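Multicopper oxidase (Arthrobacter sp. FB24, PDB 3GDC) probably works as a laccase, oxidising phenolic and similar substrates at one copper centre and passing the electrons to a copper cluster that reduces dioxygen to water. Local coordinates at residues Ile52-Asn60 and Pro140-Gly148; Ala85-His93 and Leu130-His141. All coordinates share one frame; numbering follows the deposited sequence.

Interaction 1: Ile52-Asn60 and Pro140-Gly148. With CU (copper (II) ion), chain D.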
loop_
_atom_site.group_PDB
_atom_site.type_symbol
_atom_site.label_atom_id
_atom_site.label_comp_id
_atom_site.label_asym_id
_atom_site.label_seq_id
_atom_site.Cartn_x
_atom_site.Cartn_y
_atom_site.Cartn_z
ATOM N N ILE A 52 17.849 -20.544 18.208
ATOM C CA ILE A 52 18.200 -19.737 17.042
ATOM C C ILE A 52 18.864 -18.449 17.509
ATOM O O ILE A 52 18.211 -17.574 18.081
ATOM C CB ILE A 52 16.959 -19.426 16.165
ATOM C CG1 ILE A 52 16.237 -20.717 15.738
ATOM C CG2 ILE A 52 17.342 -18.562 14.960
ATOM C CD1 ILE A 52 17.041 -21.654 14.817
ATOM N N ILE A 53 20.169 -18.355 17.288
ATOM C CA ILE A 53 20.947 -17.214 17.756
ATOM C C ILE A 53 21.190 -16.257 16.604
ATOM O O ILE A 53 21.895 -16.582 15.645
ATOM C CB ILE A 53 22.294 -17.631 18.380
ATOM C CG1 ILE A 53 22.095 -18.692 19.479
ATOM C CG2 ILE A 53 23.041 -16.400 18.905
ATOM C CD1 ILE A 53 21.111 -18.296 20.581
ATOM N N PHE A 54 20.591 -15.077 16.712
ATOM C CA PHE A 54 20.707 -14.048 15.690
ATOM C C PHE A 54 21.891 -13.151 16.059
ATOM O O PHE A 54 21.920 -12.594 17.152
ATOM C CB PHE A 54 19.407 -13.242 15.619
ATOM C CG PHE A 54 19.386 -12.213 14.521
ATOM C CD1 PHE A 54 19.168 -12.595 13.200
ATOM C CD2 PHE A 54 19.567 -10.863 14.813
ATOM C CE1 PHE A 54 19.148 -11.641 12.170
ATOM C CE2 PHE A 54 19.541 -9.902 13.791
ATOM C CZ PHE A 54 19.340 -10.292 12.476
ATOM N N LYS A 55 22.874 -13.056 15.157
ATOM C CA LYS A 55 24.026 -12.165 15.346
ATOM C C LYS A 55 23.605 -10.762 14.919
ATOM O O LYS A 55 23.587 -10.434 13.726
ATOM C CB LYS A 55 25.238 -12.641 14.538
ATOM C CG LYS A 55 25.631 -14.107 14.798
ATOM C CD LYS A 55 27.069 -14.397 14.363
ATOM C CE LYS A 55 28.094 -13.716 15.281
ATOM N NZ LYS A 55 28.090 -14.267 16.668
ATOM N N GLY A 56 23.210 -9.962 15.903
ATOM C CA GLY A 56 22.671 -8.637 15.650
ATOM C C GLY A 56 23.697 -7.518 15.698
ATOM O O GLY A 56 24.771 -7.650 16.289
ATOM N N TRP A 57 23.356 -6.436 15.006
ATOM C CA TRP A 57 24.008 -5.152 15.152
ATOM C C TRP A 57 22.934 -4.274 15.783
ATOM O O TRP A 57 21.871 -4.063 15.184
ATOM C CB TRP A 57 24.386 -4.586 13.789
ATOM C CG TRP A 57 25.469 -5.329 13.063
ATOM C CD1 TRP A 57 26.380 -6.202 13.594
ATOM C CD2 TRP A 57 25.768 -5.238 11.666
ATOM N NE1 TRP A 57 27.222 -6.671 12.605
ATOM C CE2 TRP A 57 26.869 -6.094 11.415
ATOM C CE3 TRP A 57 25.202 -4.528 10.598
ATOM C CZ2 TRP A 57 27.418 -6.255 10.134
ATOM C CZ3 TRP A 57 25.753 -4.680 9.329
ATOM C CH2 TRP A 57 26.842 -5.545 9.106
ATOM N N SER A 58 23.193 -3.781 16.983
ATOM C CA SER A 58 22.147 -3.114 17.745
ATOM C C SER A 58 22.608 -1.793 18.332
ATOM O O SER A 58 23.771 -1.636 18.694
ATOM C CB SER A 58 21.660 -4.014 18.883
ATOM O OG SER A 58 22.687 -4.229 19.829
ATOM N N TYR A 59 21.675 -0.859 18.439
ATOM C CA TYR A 59 21.895 0.361 19.199
ATOM C C TYR A 59 21.566 0.097 20.668
ATOM O O TYR A 59 20.423 -0.260 20.996
ATOM C CB TYR A 59 20.998 1.477 18.675
ATOM C CG TYR A 59 21.247 1.933 17.259
ATOM C CD1 TYR A 59 22.469 2.514 16.882
ATOM C CD2 TYR A 59 20.232 1.851 16.301
ATOM C CE1 TYR A 59 22.682 2.955 15.581
ATOM C CE2 TYR A 59 20.436 2.315 14.989
ATOM C CZ TYR A 59 21.667 2.859 14.640
ATOM O OH TYR A 59 21.868 3.320 13.352
ATOM N N ASN A 60 22.563 0.273 21.541
ATOM C CA ASN A 60 22.414 0.079 22.993
ATOM C C ASN A 60 21.978 -1.337 23.390
ATOM O O ASN A 60 21.306 -1.529 24.416
ATOM C CB ASN A 60 21.463 1.128 23.602
ATOM C CG ASN A 60 22.091 2.512 23.694
ATOM O OD1 ASN A 60 23.246 2.714 23.315
ATOM N ND2 ASN A 60 21.325 3.474 24.192
ATOM N N PRO A 140 21.648 -5.466 4.976
ATOM C CA PRO A 140 22.106 -5.995 6.262
ATOM C C PRO A 140 22.268 -4.945 7.358
ATOM O O PRO A 140 22.059 -5.254 8.517
ATOM C CB PRO A 140 23.465 -6.624 5.938
ATOM C CG PRO A 140 23.887 -6.031 4.653
ATOM C CD PRO A 140 22.635 -5.712 3.906
ATOM N N HIS A 141 22.628 -3.716 6.997
ATOM C CA HIS A 141 22.829 -2.677 8.013
ATOM C C HIS A 141 21.535 -2.273 8.716
ATOM O O HIS A 141 21.559 -1.956 9.901
ATOM C CB HIS A 141 23.607 -1.486 7.451
ATOM C CG HIS A 141 25.079 -1.740 7.359
ATOM N ND1 HIS A 141 25.949 -1.441 8.387
ATOM C CD2 HIS A 141 25.827 -2.310 6.386
ATOM C CE1 HIS A 141 27.175 -1.792 8.039
ATOM N NE2 HIS A 141 27.127 -2.327 6.831
ATOM N N ILE A 142 20.410 -2.336 8.011
ATOM C CA ILE A 142 19.108 -2.141 8.660
ATOM C C ILE A 142 18.632 -3.479 9.256
ATOM O O ILE A 142 18.252 -3.549 10.432
ATOM C CB ILE A 142 18.046 -1.549 7.697
ATOM C CG1 ILE A 142 18.490 -0.166 7.182
ATOM C CG2 ILE A 142 16.679 -1.413 8.394
ATOM C CD1 ILE A 142 17.609 0.392 6.059
ATOM N N ALA A 143 18.683 -4.536 8.450
ATOM C CA ALA A 143 18.110 -5.839 8.841
ATOM C C ALA A 143 18.788 -6.499 10.047
ATOM O O ALA A 143 18.144 -7.253 10.796
ATOM C CB ALA A 143 18.101 -6.798 7.647
ATOM N N LYS A 144 20.073 -6.217 10.248
ATOM C CA LYS A 144 20.790 -6.773 11.396
ATOM C C LYS A 144 20.390 -6.166 12.739
ATOM O O LYS A 144 20.766 -6.680 13.787
ATOM C CB LYS A 144 22.313 -6.742 11.193
ATOM C CG LYS A 144 22.801 -7.622 10.039
ATOM C CD LYS A 144 23.289 -8.973 10.502
ATOM C CE LYS A 144 24.689 -8.889 11.081
ATOM N NZ LYS A 144 25.166 -10.229 11.530
ATOM N N GLY A 145 19.616 -5.080 12.720
ATOM C CA GLY A 145 18.986 -4.601 13.933
ATOM C C GLY A 145 19.118 -3.115 14.213
ATOM O O GLY A 145 18.576 -2.630 15.208
ATOM N N LEU A 146 19.825 -2.395 13.339
ATOM C CA LEU A 146 20.116 -0.973 13.577
ATOM C C LEU A 146 18.959 -0.045 13.186
ATOM O O LEU A 146 18.972 0.589 12.128
ATOM C CB LEU A 146 21.433 -0.551 12.899
ATOM C CG LEU A 146 22.688 -1.231 13.447
ATOM C CD1 LEU A 146 23.875 -0.904 12.551
ATOM C CD2 LEU A 146 22.989 -0.845 14.902
ATOM N N TYR A 147 17.958 0.024 14.060
ATOM C CA TYR A 147 16.816 0.923 13.871
ATOM C C TYR A 147 16.110 1.164 15.189
ATOM O O TYR A 147 16.227 0.365 16.124
ATOM C CB TYR A 147 15.819 0.343 12.859
ATOM C CG TYR A 147 15.576 -1.148 13.068
ATOM C CD1 TYR A 147 14.789 -1.605 14.126
ATOM C CD2 TYR A 147 16.155 -2.093 12.218
ATOM C CE1 TYR A 147 14.560 -2.988 14.326
ATOM C CE2 TYR A 147 15.940 -3.466 12.413
ATOM C CZ TYR A 147 15.137 -3.892 13.477
ATOM O OH TYR A 147 14.923 -5.242 13.697
ATOM N N GLY A 148 15.371 2.265 15.268
ATOM C CA GLY A 148 14.538 2.529 16.445
ATOM C C GLY A 148 13.550 3.616 16.115
ATOM O O GLY A 148 13.613 4.223 15.029
HETATM CU CU CU D . 25.521 0.008 9.925
HETATM O O HOH W 1 18.979 -1.395 17.556
#

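Interaction 2: Ala85-His93 and Leu130-His141. With CU (copper (II) ion), chain D; CU (copper (II) ion), chain E; CU (copper (II) ion), chain O.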
loop_
_atom_site.group_PDB
_atom_site.type_symbol
_atom_site.label_atom_id
_atom_site.label_comp_id
_atom_site.label_asym_id
_atom_site.label_seq_id
_atom_site.Cartn_x
_atom_site.Cartn_y
_atom_site.Cartn_z
ATOM N N ALA A 85 32.163 -3.863 14.867
ATOM C CA ALA A 85 33.303 -4.251 14.029
ATOM C C ALA A 85 33.256 -3.611 12.645
ATOM O O ALA A 85 34.233 -3.677 11.894
ATOM C CB ALA A 85 33.369 -5.770 13.896
ATOM N N HIS A 86 32.115 -3.010 12.309
ATOM C CA HIS A 86 31.882 -2.455 10.974
ATOM C C HIS A 86 31.549 -0.971 11.085
ATOM O O HIS A 86 31.062 -0.522 12.132
ATOM C CB HIS A 86 30.723 -3.194 10.285
ATOM C CG HIS A 86 30.888 -4.683 10.254
ATOM N ND1 HIS A 86 30.558 -5.494 11.321
ATOM C CD2 HIS A 86 31.356 -5.508 9.288
ATOM C CE1 HIS A 86 30.809 -6.752 11.010
ATOM N NE2 HIS A 86 31.296 -6.788 9.783
ATOM N N PRO A 87 31.791 -0.196 10.005
ATOM C CA PRO A 87 31.358 1.203 10.044
ATOM C C PRO A 87 29.835 1.277 10.088
ATOM O O PRO A 87 29.159 0.410 9.527
ATOM C CB PRO A 87 31.860 1.766 8.706
ATOM C CG PRO A 87 31.952 0.565 7.809
ATOM C CD PRO A 87 32.445 -0.527 8.723
ATOM N N HIS A 88 29.312 2.294 10.759
ATOM C CA HIS A 88 27.870 2.479 10.895
ATOM C C HIS A 88 27.556 3.973 10.909
ATOM O O HIS A 88 28.458 4.823 11.051
ATOM C CB HIS A 88 27.351 1.846 12.209
ATOM C CG HIS A 88 27.495 0.355 12.282
ATOM N ND1 HIS A 88 26.849 -0.501 11.414
ATOM C CD2 HIS A 88 28.203 -0.433 13.131
ATOM C CE1 HIS A 88 27.175 -1.749 11.709
ATOM N NE2 HIS A 88 27.985 -1.735 12.755
ATOM N N THR A 89 26.275 4.301 10.769
ATOM C CA THR A 89 25.815 5.671 10.937
ATOM C C THR A 89 24.477 5.654 11.696
ATOM O O THR A 89 23.947 4.577 12.042
ATOM C CB THR A 89 25.597 6.397 9.567
ATOM O OG1 THR A 89 24.438 5.870 8.926
ATOM C CG2 THR A 89 26.800 6.260 8.632
ATOM N N ILE A 90 23.936 6.836 11.960
ATOM C CA ILE A 90 22.517 6.955 12.271
ATOM C C ILE A 90 21.910 7.953 11.308
ATOM O O ILE A 90 22.303 9.135 11.268
ATOM C CB ILE A 90 22.201 7.421 13.717
ATOM C CG1 ILE A 90 22.983 6.622 14.769
ATOM C CG2 ILE A 90 20.677 7.355 13.969
ATOM C CD1 ILE A 90 22.756 7.106 16.220
ATOM N N HIS A 91 20.946 7.467 10.535
ATOM C CA HIS A 91 20.150 8.306 9.681
ATOM C C HIS A 91 18.762 8.490 10.295
ATOM O O HIS A 91 18.025 7.516 10.509
ATOM C CB HIS A 91 20.031 7.686 8.288
ATOM C CG HIS A 91 19.030 8.374 7.434
ATOM N ND1 HIS A 91 19.192 9.674 7.004
ATOM C CD2 HIS A 91 17.825 7.970 6.972
ATOM C CE1 HIS A 91 18.143 10.031 6.289
ATOM N NE2 HIS A 91 17.295 9.019 6.260
ATOM N N PHE A 92 18.402 9.732 10.585
ATOM C CA PHE A 92 17.099 10.024 11.164
ATOM C C PHE A 92 16.068 10.374 10.095
ATOM O O PHE A 92 16.392 11.023 9.097
ATOM C CB PHE A 92 17.200 11.191 12.159
ATOM C CG PHE A 92 17.709 10.790 13.501
ATOM C CD1 PHE A 92 16.818 10.516 14.543
ATOM C CD2 PHE A 92 19.076 10.680 13.735
ATOM C CE1 PHE A 92 17.287 10.141 15.800
ATOM C CE2 PHE A 92 19.552 10.297 14.999
ATOM C CZ PHE A 92 18.652 10.027 16.021
ATOM N N HIS A 93 14.828 9.949 10.315
ATOM C CA HIS A 93 13.696 10.457 9.556
ATOM C C HIS A 93 13.222 11.685 10.311
ATOM O O HIS A 93 12.745 11.591 11.437
ATOM C CB HIS A 93 12.583 9.409 9.442
ATOM C CG HIS A 93 12.845 8.353 8.414
ATOM N ND1 HIS A 93 11.970 8.097 7.380
ATOM C CD2 HIS A 93 13.884 7.499 8.249
ATOM C CE1 HIS A 93 12.447 7.116 6.635
ATOM N NE2 HIS A 93 13.612 6.740 7.136
ATOM N N LEU A 130 11.444 7.640 12.872
ATOM C CA LEU A 130 12.341 6.520 13.102
ATOM C C LEU A 130 13.754 6.927 12.723
ATOM O O LEU A 130 13.971 8.000 12.138
ATOM C CB LEU A 130 11.895 5.278 12.300
ATOM C CG LEU A 130 11.951 5.301 10.759
ATOM C CD1 LEU A 130 12.187 3.863 10.201
ATOM C CD2 LEU A 130 10.724 5.907 10.139
ATOM N N TYR A 131 14.709 6.081 13.083
ATOM C CA TYR A 131 16.098 6.251 12.691
ATOM C C TYR A 131 16.661 4.867 12.378
ATOM O O TYR A 131 16.149 3.839 12.873
ATOM C CB TYR A 131 16.907 6.966 13.797
ATOM C CG TYR A 131 16.998 6.197 15.101
ATOM C CD1 TYR A 131 18.036 5.282 15.321
ATOM C CD2 TYR A 131 16.034 6.363 16.098
ATOM C CE1 TYR A 131 18.122 4.556 16.520
ATOM C CE2 TYR A 131 16.098 5.630 17.304
ATOM C CZ TYR A 131 17.151 4.736 17.499
ATOM O OH TYR A 131 17.232 4.011 18.657
ATOM N N HIS A 132 17.683 4.818 11.531
ATOM C CA HIS A 132 18.352 3.555 11.224
ATOM C C HIS A 132 19.709 3.800 10.608
ATOM O O HIS A 132 20.023 4.926 10.208
ATOM C CB HIS A 132 17.481 2.671 10.304
ATOM C CG HIS A 132 17.114 3.316 9.003
ATOM N ND1 HIS A 132 17.977 3.375 7.930
ATOM C CD2 HIS A 132 15.972 3.924 8.604
ATOM C CE1 HIS A 132 17.386 4.002 6.928
ATOM N NE2 HIS A 132 16.166 4.340 7.310
ATOM N N CYS A 133 20.531 2.762 10.540
ATOM C CA CYS A 133 21.846 2.913 9.940
ATOM C C CYS A 133 21.726 3.113 8.431
ATOM O O CYS A 133 20.817 2.565 7.790
ATOM C CB CYS A 133 22.727 1.699 10.256
ATOM S SG CYS A 133 24.366 1.815 9.517
ATOM N N HIS A 134 22.632 3.902 7.857
ATOM C CA HIS A 134 22.594 4.122 6.410
ATOM C C HIS A 134 23.903 3.735 5.696
ATOM O O HIS A 134 24.182 4.194 4.585
ATOM C CB HIS A 134 22.171 5.564 6.099
ATOM C CG HIS A 134 21.438 5.707 4.803
ATOM N ND1 HIS A 134 22.047 5.501 3.584
ATOM C CD2 HIS A 134 20.152 6.033 4.532
ATOM C CE1 HIS A 134 21.168 5.694 2.617
ATOM N NE2 HIS A 134 20.009 6.013 3.167
ATOM N N GLN A 135 24.701 2.895 6.344
ATOM C CA GLN A 135 25.908 2.337 5.742
ATOM C C GLN A 135 25.552 1.309 4.656
ATOM O O GLN A 135 24.594 0.534 4.799
ATOM C CB GLN A 135 26.780 1.696 6.828
ATOM C CG GLN A 135 28.134 1.124 6.357
ATOM C CD GLN A 135 29.158 2.201 6.019
ATOM O OE1 GLN A 135 30.100 1.964 5.252
ATOM N NE2 GLN A 135 28.986 3.375 6.593
ATOM N N SER A 136 26.318 1.313 3.568
ATOM C CA SER A 136 26.174 0.301 2.519
ATOM C C SER A 136 27.036 -0.921 2.842
ATOM O O SER A 136 28.130 -0.775 3.393
ATOM C CB SER A 136 26.561 0.871 1.150
ATOM O OG SER A 136 25.773 2.009 0.834
ATOM N N PRO A 137 26.557 -2.139 2.506
ATOM C CA PRO A 137 25.286 -2.492 1.856
ATOM C C PRO A 137 24.088 -2.250 2.761
ATOM O O PRO A 137 24.079 -2.715 3.909
ATOM C CB PRO A 137 25.436 -3.993 1.583
ATOM C CG PRO A 137 26.406 -4.462 2.577
ATOM C CD PRO A 137 27.371 -3.336 2.785
ATOM N N LEU A 138 23.103 -1.525 2.235
ATOM C CA LEU A 138 21.942 -1.067 2.998
ATOM C C LEU A 138 21.146 -2.170 3.695
ATOM O O LEU A 138 20.756 -1.998 4.849
ATOM C CB LEU A 138 20.998 -0.251 2.102
ATOM C CG LEU A 138 21.001 1.287 2.087
ATOM C CD1 LEU A 138 20.180 1.865 3.256
ATOM C CD2 LEU A 138 22.408 1.860 2.063
ATOM N N ALA A 139 20.892 -3.285 3.003
ATOM C CA ALA A 139 19.974 -4.302 3.554
ATOM C C ALA A 139 20.422 -4.896 4.898
ATOM O O ALA A 139 19.657 -4.828 5.863
ATOM C CB ALA A 139 19.640 -5.410 2.522
ATOM N N PRO A 140 21.648 -5.466 4.976
ATOM C CA PRO A 140 22.106 -5.995 6.262
ATOM C C PRO A 140 22.268 -4.945 7.358
ATOM O O PRO A 140 22.059 -5.254 8.517
ATOM C CB PRO A 140 23.465 -6.624 5.938
ATOM C CG PRO A 140 23.887 -6.031 4.653
ATOM C CD PRO A 140 22.635 -5.712 3.906
ATOM N N HIS A 141 22.628 -3.716 6.997
ATOM C CA HIS A 141 22.829 -2.677 8.013
ATOM C C HIS A 141 21.535 -2.273 8.716
ATOM O O HIS A 141 21.559 -1.956 9.901
ATOM C CB HIS A 141 23.607 -1.486 7.451
ATOM C CG HIS A 141 25.079 -1.740 7.359
ATOM N ND1 HIS A 141 25.949 -1.441 8.387
ATOM C CD2 HIS A 141 25.827 -2.310 6.386
ATOM C CE1 HIS A 141 27.175 -1.792 8.039
ATOM N NE2 HIS A 141 27.127 -2.327 6.831
HETATM CU CU CU D . 25.521 0.008 9.925
HETATM CU CU CU E . 14.576 5.178 6.264
HETATM CU CU CU O . 18.406 6.679 2.333
#

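Interaction 1: Ile52-Asn60 and Pro140-Gly148
W57 of strand 52-59 meets both the copper ligand H141 and K144. The tight part of the contact lies toward the metal. CZ3 of the indole stands over the centre of the H141 imidazole, 3.4 Å from H141 ND1, with the two rings inclined at 45°. That same ND1 binds copper at 2.2 Å. Next to it L146 fills the gap between W57 and Y59, its CD2 seated 3.7 Å above the centroid of the Y59 ring, while L146 CD1 comes within 3.2 Å of the copper as a carbon that offers it no donor. G145 suits the tight turn: a side chain on it would run into W57 O. W57 N donates to K144 O at 2.9 Å. Away from the metal the contact opens toward solvent. There K144, bent at chi2 (-97°) and chi3 (-79°), still lies close on W57: CE and NZ sit over the five-membered ring, NZ in a cation-pi contact 4.6 Å from its centroid, and NZ donates to K55 O at 2.7 Å. The K55 side chain leads off to a salt bridge with D45. With an alanine at W57, the H141 imidazole is likely to lose the cover of CZ3 over one face, and K144 the indole under its methylenes and ammonium. The chemistry implies a copper ligand held by aromatic and aliphatic surfaces, and one ammonium shared by the indole face and K55 O.

Interaction 2: Ala85-His93 and Leu130-His141
With SG turned anti to the backbone N (chi1 179°), C133 faces T89 and meets H88, with its CG anti to the carbonyl carbon (chi1 -64°), at a copper whose site H141 completes. This is the type 1 site of a cupredoxin-like domain, where the His-Cys-His sequence H132-C133-H134 runs beside the His-X-His pair H91 and H93, as is typical of multicopper oxidases. C133 SG binds the metal at 2.2 Å and H88 ND1 binds it at 2.1 Å. Two N-H groups grip SG besides the copper, those of T89 N (3.4 Å) and Q135 N. T89 OG1 accepts a bond from H134 N at 2.9 Å and has a further one to G102 O. Farther along, H91 and H132 form an antiparallel hydrogen-bonded pair, with H91 N 2.7 Å from H132 O, and their imidazoles share one side of the sheet. There H134 turns its edge to the face of H91. H93 and H132 hold one copper jointly with H271 of a neighbouring subunit, H134 shares another with H224 and H269 of that subunit, and H91 NE2 binds a third with its H222, while H91 ND1 is hydrogen-bonded to D101 O; the cluster is thus built across the interface. L130 CD2 covers a face of H93, 3.8 Å from its centroid. Both nitrogens of H132 are engaged, limiting its rotation: ND1 donates to C133 O at 3.0 Å, near the ring plane, and NE2 binds copper at 2.1 Å.

How the interactions relate
Interactions 1 and 2 meet at the type 1 copper, their centres 10 Å apart, and share P140 and H141. Interaction 1 brings the ligand H141 and sets L146 beside the copper, whereas interaction 2 supplies H88 and C133 and continues to the trinuclear cluster. Two bonds tie them directly: Y59 OH probably donates to T89 O at 2.8 Å, and Y131 N to G148 O at 2.9 Å, the latter between neighbouring strands 127-132 and 147-153. From the type 1 copper the metals held by H134 and H132 lie 12.4 Å and 12.6 Å away, a span that the H132-C133-H134 sequence bridges covalently, consistent with the electron path of this family.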